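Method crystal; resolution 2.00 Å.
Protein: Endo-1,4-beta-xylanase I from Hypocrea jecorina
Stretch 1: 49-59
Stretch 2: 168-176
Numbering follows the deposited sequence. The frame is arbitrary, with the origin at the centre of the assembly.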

# COMPACT_ATOMS: atom_id res chain seq x y z
N ASN A 49 -24.68 -0.75 -15.00
CA ASN A 49 -24.43 -1.28 -16.34
C ASN A 49 -23.02 -0.92 -16.79
O ASN A 49 -22.55 0.20 -16.56
CB ASN A 49 -25.42 -0.68 -17.34
CG ASN A 49 -26.86 -0.81 -16.89
OD1 ASN A 49 -27.56 -1.75 -17.29
ND2 ASN A 49 -27.32 0.12 -16.05
N PHE A 50 -22.35 -1.89 -17.40
CA PHE A 50 -20.99 -1.70 -17.91
C PHE A 50 -20.89 -2.48 -19.22
O PHE A 50 -21.67 -3.40 -19.47
CB PHE A 50 -19.95 -2.21 -16.90
CG PHE A 50 -19.97 -3.70 -16.69
CD1 PHE A 50 -20.94 -4.29 -15.88
CD2 PHE A 50 -19.03 -4.52 -17.32
CE1 PHE A 50 -20.98 -5.67 -15.70
CE2 PHE A 50 -19.06 -5.90 -17.15
CZ PHE A 50 -20.04 -6.48 -16.34
N GLY A 51 -19.94 -2.11 -20.07
CA GLY A 51 -19.80 -2.82 -21.33
C GLY A 51 -18.63 -2.29 -22.12
O GLY A 51 -18.21 -1.15 -21.95
N GLY A 52 -18.09 -3.13 -22.99
CA GLY A 52 -16.96 -2.69 -23.78
C GLY A 52 -15.92 -3.77 -23.86
O GLY A 52 -16.24 -4.95 -23.91
N SER A 53 -14.66 -3.36 -23.88
CA SER A 53 -13.58 -4.31 -23.97
C SER A 53 -12.69 -4.20 -22.74
O SER A 53 -12.76 -3.22 -22.00
CB SER A 53 -12.77 -4.10 -25.26
OG SER A 53 -11.97 -2.93 -25.20
N PHE A 54 -11.87 -5.22 -22.53
CA PHE A 54 -10.95 -5.27 -21.40
C PHE A 54 -9.97 -6.38 -21.71
O PHE A 54 -10.29 -7.57 -21.58
CB PHE A 54 -11.72 -5.57 -20.11
CG PHE A 54 -10.84 -5.72 -18.91
CD1 PHE A 54 -10.22 -4.62 -18.34
CD2 PHE A 54 -10.64 -6.98 -18.33
CE1 PHE A 54 -9.42 -4.77 -17.21
CE2 PHE A 54 -9.85 -7.13 -17.21
CZ PHE A 54 -9.23 -6.02 -16.65
N SER A 55 -8.80 -5.99 -22.21
CA SER A 55 -7.75 -6.92 -22.58
C SER A 55 -6.55 -6.79 -21.65
O SER A 55 -6.14 -5.68 -21.31
CB SER A 55 -7.34 -6.68 -24.03
OG SER A 55 -6.39 -7.62 -24.46
N VAL A 56 -6.01 -7.92 -21.21
CA VAL A 56 -4.85 -7.95 -20.33
C VAL A 56 -3.77 -8.78 -21.03
O VAL A 56 -3.82 -10.01 -21.03
CB VAL A 56 -5.22 -8.54 -18.94
CG1 VAL A 56 -4.01 -8.60 -18.02
CG2 VAL A 56 -6.31 -7.71 -18.29
N ASN A 57 -2.82 -8.09 -21.66
CA ASN A 57 -1.74 -8.76 -22.38
C ASN A 57 -0.84 -9.56 -21.45
O ASN A 57 -0.39 -10.65 -21.80
CB ASN A 57 -0.92 -7.74 -23.17
CG ASN A 57 -1.75 -6.97 -24.19
OD1 ASN A 57 -1.95 -5.76 -24.06
ND2 ASN A 57 -2.22 -7.66 -25.22
N SER A 58 -0.59 -9.02 -20.26
CA SER A 58 0.27 -9.66 -19.27
C SER A 58 0.01 -9.03 -17.91
O SER A 58 -0.61 -7.97 -17.84
CB SER A 58 1.74 -9.44 -19.64
OG SER A 58 2.10 -8.07 -19.52
N GLY A 59 0.50 -9.66 -16.85
CA GLY A 59 0.31 -9.13 -15.50
C GLY A 59 -1.09 -9.28 -14.94
O GLY A 59 -1.90 -10.03 -15.48
N GLY A 168 2.25 -5.46 -15.98
CA GLY A 168 2.13 -5.71 -17.41
C GLY A 168 1.39 -4.65 -18.19
O GLY A 168 1.28 -3.50 -17.76
N SER A 169 0.86 -5.05 -19.34
CA SER A 169 0.13 -4.15 -20.22
C SER A 169 -1.28 -4.65 -20.55
O SER A 169 -1.63 -5.82 -20.28
CB SER A 169 0.92 -3.91 -21.51
OG SER A 169 1.12 -5.12 -22.22
N GLY A 170 -2.08 -3.76 -21.12
CA GLY A 170 -3.44 -4.10 -21.50
C GLY A 170 -4.18 -2.83 -21.85
O GLY A 170 -3.61 -1.74 -21.82
N SER A 171 -5.47 -2.97 -22.17
CA SER A 171 -6.30 -1.83 -22.52
C SER A 171 -7.77 -2.14 -22.22
O SER A 171 -8.16 -3.30 -22.14
CB SER A 171 -6.13 -1.46 -23.99
OG SER A 171 -6.55 -2.51 -24.84
N ALA A 172 -8.57 -1.09 -22.06
CA ALA A 172 -9.99 -1.23 -21.76
C ALA A 172 -10.79 0.02 -22.17
O ALA A 172 -10.34 1.15 -21.97
CB ALA A 172 -10.17 -1.49 -20.26
N SER A 173 -11.95 -0.20 -22.77
CA SER A 173 -12.85 0.87 -23.19
C SER A 173 -14.20 0.43 -22.66
O SER A 173 -14.81 -0.51 -23.18
CB SER A 173 -12.90 0.99 -24.72
OG SER A 173 -11.64 1.39 -25.24
N GLN A 174 -14.64 1.10 -21.60
CA GLN A 174 -15.89 0.75 -20.95
C GLN A 174 -16.93 1.86 -20.88
O GLN A 174 -16.59 3.02 -20.68
CB GLN A 174 -15.59 0.26 -19.52
CG GLN A 174 -14.88 -1.10 -19.45
CD GLN A 174 -15.80 -2.26 -19.78
OE1 GLN A 174 -16.93 -2.31 -19.32
NE2 GLN A 174 -15.31 -3.20 -20.59
N SER A 175 -18.19 1.47 -21.01
CA SER A 175 -19.33 2.38 -20.94
C SER A 175 -19.93 2.12 -19.55
O SER A 175 -20.17 0.97 -19.19
CB SER A 175 -20.35 2.03 -22.02
OG SER A 175 -19.73 1.87 -23.29
N VAL A 176 -20.18 3.19 -18.79
CA VAL A 176 -20.72 3.10 -17.43
C VAL A 176 -22.04 3.87 -17.23
O VAL A 176 -22.18 4.98 -17.72
CB VAL A 176 -19.68 3.66 -16.42
CG1 VAL A 176 -20.22 3.66 -15.01
CG2 VAL A 176 -18.38 2.87 -16.52

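Stretch 168-176 runs antiparallel to stretch 49-59, whose strand turns a corner at Gly52 and continues alongside the same partner. Beyond the corner the ladder is regular: Ser53 N donates to Ser173 O (2.9 Å), Ser55 N to Ser171 O (2.8 Å) and Ser171 N to Ser55 O (2.9 Å). Before it, Ser175 N reaches Gly51 O at 2.8 Å, but the return bond from Gly51 N to Ser175 O is weak (3.2 Å, 123°).

Gln174 fills the corner. Its CA-to-CB bond points sideways, yet chi1 and chi2, both m (-69° and -74°), fold the chain back so that its amide comes nearer the opposing backbone. There NE2 donates to Ser53 O at 2.9 Å and 166°; the same carbonyl also accepts from Ser173 N (3.2 Å). The other end of the amide, Gln174 OE1, lies 3.1 Å from Gly51 N and 3.6 Å from Phe50 CD2, at the edge of a ring set by a p chi1 of 67°.

Phe54 takes chi1 t (176°), and its ring presents an edge to Ala172, with CD1 3.7 Å from CB. The small methyl packs against this edge on the face shared by both residues. Ser53, Ser55, Ser171, Ser173 and Ser175 line the other face; in the pairs Ser53-Ser173 and Ser55-Ser171 the side chains make no hydrogen bond to each other.

Backbone closeness leaves no room for a side chain at Gly52 or Gly170, whereas Gly51 would have space for a CB. A CB on Gly52 would run into Ser173 O, and its phi/psi of 138/-145 independently calls for glycine; one on Gly170 would strike Ser55 O. Past Val56 the pairing loosens: Asn57 N (2.9 Å) and Ser58 N (3.4 Å) both bond weakly to Ser169 O. The p rotamer of Ser58 (67°) places OG to accept from Ser169 N at 3.3 Å.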